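PDB 5WTZ: binary enterotoxin of Clostridium perfringens component a from Clostridium perfringens, which binds NAD+ and, as the enzymatic component of an iota-like binary enterotoxin, ADP-ribosylates actin. Local coordinates for residues Ala169-Gly172 / Leu178-Leu181; Met10-Ala13 / Ser18-Leu21. All coordinates share one frame; numbering follows the deposited sequence.

Contact 1 (Ala169-Gly172 / Leu178-Leu181); sequences ASYG and LRVL
Leu181 CD2 lies over one face of the Tyr171 ring, the carbonyl carbon of Val180 sits at the ring's edge near its plane, and Arg179 CB approaches obliquely. The Arg179 guanidinium in turn has Tyr171 OH at its own edge, in plane, while the two flat groups stand almost perpendicular, 86° apart. The side chains of Tyr171, Arg179 and Leu181 lie on one face of a β-hairpin, strands 168-171 and 179-182, which forms two of the three strands of an antiparallel sheet completed by strand 141-144. With CG between the backbone N and the carbonyl carbon (chi1 88°), the tyrosine reaches across to the partner strand, where Tyr171 CE1 comes to 3.5 Å from Arg179 CB and 3.6 Å from Leu181 CB. Tyr171 and Arg179 run side by side in the same direction, but Tyr171 OH and Arg179 NE remain 3.8 Å apart, and the guanidinium finds its salt bridge through NH2 at Asp142. Tyr45 and Ile46 of helix 36-61 also touch the tyrosine. Ser170 and Val180, a non-hydrogen-bonded pair, face the other way; Ser170 OG bonds Arg26 of helix 16-31. Ala169 with Leu181 and Tyr171 with Arg179 are the hydrogen-bonded pairs, each joined by two backbone bonds; that from Leu181 N to Ala169 O is 2.8 Å. Gly172 leaves the strand with a positive phi of 133°. Tyr171 O accepts from Arg179 N at 3.0 Å, while Leu178 CD2 packs 3.4 Å from it.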
loop_
_atom_site.group_PDB
_atom_site.type_symbol
_atom_site.label_atom_id
_atom_site.label_comp_id
_atom_site.label_asym_id
_atom_site.label_seq_id
_atom_site.Cartn_x
_atom_site.Cartn_y
_atom_site.Cartn_z
ATOM N N ALA A 169 -18.662 -7.719 6.314
ATOM C CA ALA A 169 -19.979 -8.288 6.048
ATOM C C ALA A 169 -19.930 -9.796 5.801
ATOM O O ALA A 169 -19.001 -10.303 5.162
ATOM C CB ALA A 169 -20.615 -7.579 4.867
ATOM N N SER A 170 -20.931 -10.507 6.321
ATOM C CA SER A 170 -21.081 -11.940 6.080
ATOM C C SER A 170 -21.815 -12.137 4.762
ATOM O O SER A 170 -22.889 -11.574 4.551
ATOM C CB SER A 170 -21.838 -12.628 7.223
ATOM O OG SER A 170 -21.005 -12.841 8.354
ATOM N N TYR A 171 -21.231 -12.932 3.874
ATOM C CA TYR A 171 -21.774 -13.086 2.530
ATOM C C TYR A 171 -21.304 -14.389 1.881
ATOM O O TYR A 171 -20.448 -15.098 2.423
ATOM C CB TYR A 171 -21.366 -11.889 1.664
ATOM C CG TYR A 171 -20.033 -12.078 0.969
ATOM C CD1 TYR A 171 -18.841 -12.025 1.680
ATOM C CD2 TYR A 171 -19.970 -12.324 -0.399
ATOM C CE1 TYR A 171 -17.617 -12.201 1.049
ATOM C CE2 TYR A 171 -18.758 -12.502 -1.036
ATOM C CZ TYR A 171 -17.582 -12.441 -0.309
ATOM O OH TYR A 171 -16.374 -12.621 -0.950
ATOM N N GLY A 172 -21.870 -14.699 0.718
ATOM C CA GLY A 172 -21.466 -15.868 -0.044
ATOM C C GLY A 172 -22.642 -16.689 -0.538
ATOM O O GLY A 172 -23.797 -16.373 -0.234
ATOM N N LEU A 178 -19.285 -19.770 5.146
ATOM C CA LEU A 178 -19.536 -18.399 4.695
ATOM C C LEU A 178 -18.329 -17.471 4.803
ATOM O O LEU A 178 -17.480 -17.631 5.685
ATOM C CB LEU A 178 -20.659 -17.794 5.507
ATOM C CG LEU A 178 -22.014 -18.250 5.016
ATOM C CD1 LEU A 178 -22.889 -18.193 6.215
ATOM C CD2 LEU A 178 -22.526 -17.343 3.918
ATOM N N ARG A 179 -18.286 -16.474 3.926
ATOM C CA ARG A 179 -17.139 -15.567 3.850
ATOM C C ARG A 179 -17.383 -14.212 4.515
ATOM O O ARG A 179 -18.516 -13.820 4.796
ATOM C CB ARG A 179 -16.735 -15.352 2.389
ATOM C CG ARG A 179 -16.607 -16.637 1.603
ATOM C CD ARG A 179 -16.031 -16.397 0.212
ATOM N NE ARG A 179 -14.697 -15.810 0.273
ATOM C CZ ARG A 179 -13.606 -16.484 0.620
ATOM N NH1 ARG A 179 -13.695 -17.767 0.933
ATOM N NH2 ARG A 179 -12.428 -15.879 0.655
ATOM N N VAL A 180 -16.291 -13.507 4.762
ATOM C CA VAL A 180 -16.340 -12.197 5.374
ATOM C C VAL A 180 -15.710 -11.179 4.434
ATOM O O VAL A 180 -14.578 -11.337 4.002
ATOM C CB VAL A 180 -15.612 -12.191 6.733
ATOM C CG1 VAL A 180 -15.514 -10.770 7.284
ATOM C CG2 VAL A 180 -16.323 -13.129 7.710
ATOM N N LEU A 181 -16.455 -10.135 4.112
ATOM C CA LEU A 181 -15.982 -9.147 3.168
ATOM C C LEU A 181 -15.519 -7.890 3.907
ATOM O O LEU A 181 -16.313 -7.204 4.549
ATOM C CB LEU A 181 -17.088 -8.832 2.156
ATOM C CG LEU A 181 -16.832 -7.851 1.013
ATOM C CD1 LEU A 181 -15.522 -8.124 0.315
ATOM C CD2 LEU A 181 -17.989 -7.914 0.028
#

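Contact 2 (Met10-Ala13 / Ser18-Leu21); sequences MDFA and SATL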
loop_
_atom_site.group_PDB
_atom_site.type_symbol
_atom_site.label_atom_id
_atom_site.label_comp_id
_atom_site.label_asym_id
_atom_site.label_seq_id
_atom_site.Cartn_x
_atom_site.Cartn_y
_atom_site.Cartn_z
ATOM N N MET A 10 -14.350 -14.466 20.158
ATOM C CA MET A 10 -13.516 -13.568 19.383
ATOM C C MET A 10 -13.000 -14.320 18.158
ATOM O O MET A 10 -12.899 -13.763 17.058
ATOM C CB MET A 10 -12.368 -13.048 20.246
ATOM C CG MET A 10 -11.576 -11.918 19.643
ATOM S SD MET A 10 -10.289 -11.339 20.775
ATOM C CE MET A 10 -11.273 -10.415 21.953
ATOM N N ASP A 11 -12.700 -15.601 18.374
ATOM C CA ASP A 11 -12.114 -16.489 17.368
ATOM C C ASP A 11 -12.938 -17.779 17.241
ATOM O O ASP A 11 -12.934 -18.610 18.151
ATOM C CB ASP A 11 -10.665 -16.807 17.752
ATOM C CG ASP A 11 -9.856 -17.397 16.611
ATOM O OD1 ASP A 11 -10.446 -17.920 15.637
ATOM O OD2 ASP A 11 -8.609 -17.336 16.694
ATOM N N PHE A 12 -13.641 -17.943 16.117
ATOM C CA PHE A 12 -14.469 -19.135 15.879
ATOM C C PHE A 12 -13.617 -20.388 15.710
ATOM O O PHE A 12 -14.125 -21.506 15.793
ATOM C CB PHE A 12 -15.366 -18.950 14.648
ATOM C CG PHE A 12 -16.595 -18.138 14.919
ATOM C CD1 PHE A 12 -17.590 -18.623 15.747
ATOM C CD2 PHE A 12 -16.745 -16.878 14.366
ATOM C CE1 PHE A 12 -18.722 -17.870 16.010
ATOM C CE2 PHE A 12 -17.870 -16.120 14.624
ATOM C CZ PHE A 12 -18.861 -16.616 15.445
ATOM N N ALA A 13 -12.323 -20.177 15.482
ATOM C CA ALA A 13 -11.330 -21.242 15.399
ATOM C C ALA A 13 -11.745 -22.336 14.409
ATOM O O ALA A 13 -11.298 -22.339 13.269
ATOM C CB ALA A 13 -11.078 -21.826 16.774
ATOM N N SER A 18 -21.506 -22.525 14.529
ATOM C CA SER A 18 -21.884 -21.266 15.172
ATOM C C SER A 18 -21.532 -20.074 14.291
ATOM O O SER A 18 -22.261 -19.076 14.262
ATOM C CB SER A 18 -21.188 -21.115 16.517
ATOM O OG SER A 18 -19.834 -20.765 16.307
ATOM N N ALA A 19 -20.405 -20.185 13.584
ATOM C CA ALA A 19 -19.949 -19.132 12.690
ATOM C C ALA A 19 -20.987 -18.850 11.606
ATOM O O ALA A 19 -21.318 -17.692 11.350
ATOM C CB ALA A 19 -18.591 -19.501 12.059
ATOM N N THR A 20 -21.509 -19.909 10.982
ATOM C CA THR A 20 -22.498 -19.746 9.919
ATOM C C THR A 20 -23.810 -19.233 10.494
ATOM O O THR A 20 -24.516 -18.469 9.838
ATOM C CB THR A 20 -22.764 -21.069 9.132
ATOM O OG1 THR A 20 -23.106 -22.121 10.044
ATOM C CG2 THR A 20 -21.562 -21.470 8.275
ATOM N N LEU A 21 -24.131 -19.650 11.715
ATOM C CA LEU A 21 -25.345 -19.176 12.359
ATOM C C LEU A 21 -25.200 -17.678 12.567
ATOM O O LEU A 21 -25.985 -16.886 12.031
ATOM C CB LEU A 21 -25.590 -19.884 13.688
ATOM C CG LEU A 21 -27.026 -19.696 14.170
ATOM C CD1 LEU A 21 -28.013 -20.083 13.068
ATOM C CD2 LEU A 21 -27.281 -20.471 15.451
#
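Phe12 presents a face of its ring to the start of helix 16-31, and Ala19 sits squarely over it. Ala19 CA is 3.8 Å from the ring centroid and only 11° off the normal, a CH-pi contact in which the backbone carbon itself covers the middle of the ring. The methyl of Ala19 is shifted toward the root of the ring, with Ala19 CB 3.7 Å from Phe12 CG. Ser18 meets the same ring differently: its hydroxyl approaches obliquely, bringing Ser18 OG to 3.1 Å from Phe12 CE1 and 3.2 Å from Phe12 CD1. OG holds this place by lying between its own backbone N and carbonyl carbon (chi1 76°), and it is hydrogen-bonded to a residue close by in the chain. Phe12 belongs to the loop joining helices 3-7 and 16-31, so the contact folds that connection back on the helix that follows. Trp22, one turn beyond Ser18, adds a second aromatic partner, with its ring inclined about 45° to that of Phe12. Beside Phe12 the loop is shaped by an Asx turn, in which Ala13 N donates to Asp11 OD1 at 2.9 Å; the same carboxylate bonds Tyr95 and His159. Across the contact there is no hydrogen bond or salt bridge, which implies that the loop and helix meet here mainly through van der Waals and CH-pi attraction, while the polar bonds of the turn lie to one side.

How the contacts relate
Along the chain contact 2 comes first and is complete well before the strands of contact 1 begin; their centres are about 12 Å apart in the N-terminal part of the protein, which contains the first of two regions related to ADP-ribosyltransferase exoenzymes. Helix 16-31 connects them: its beginning supplies half of contact 2, and further along Ala23, Lys24, Arg26 and Trp30 meet the hairpin of contact 1. The contacts touch directly where Leu178 CD1 packs 4.0 Å from Thr20 O, and Met145 reaches side chains of both. The N-terminal loop, this helix and the small sheet are thus packed together, whereas NAD+ binds among residues 250-384, in the second half of the chain.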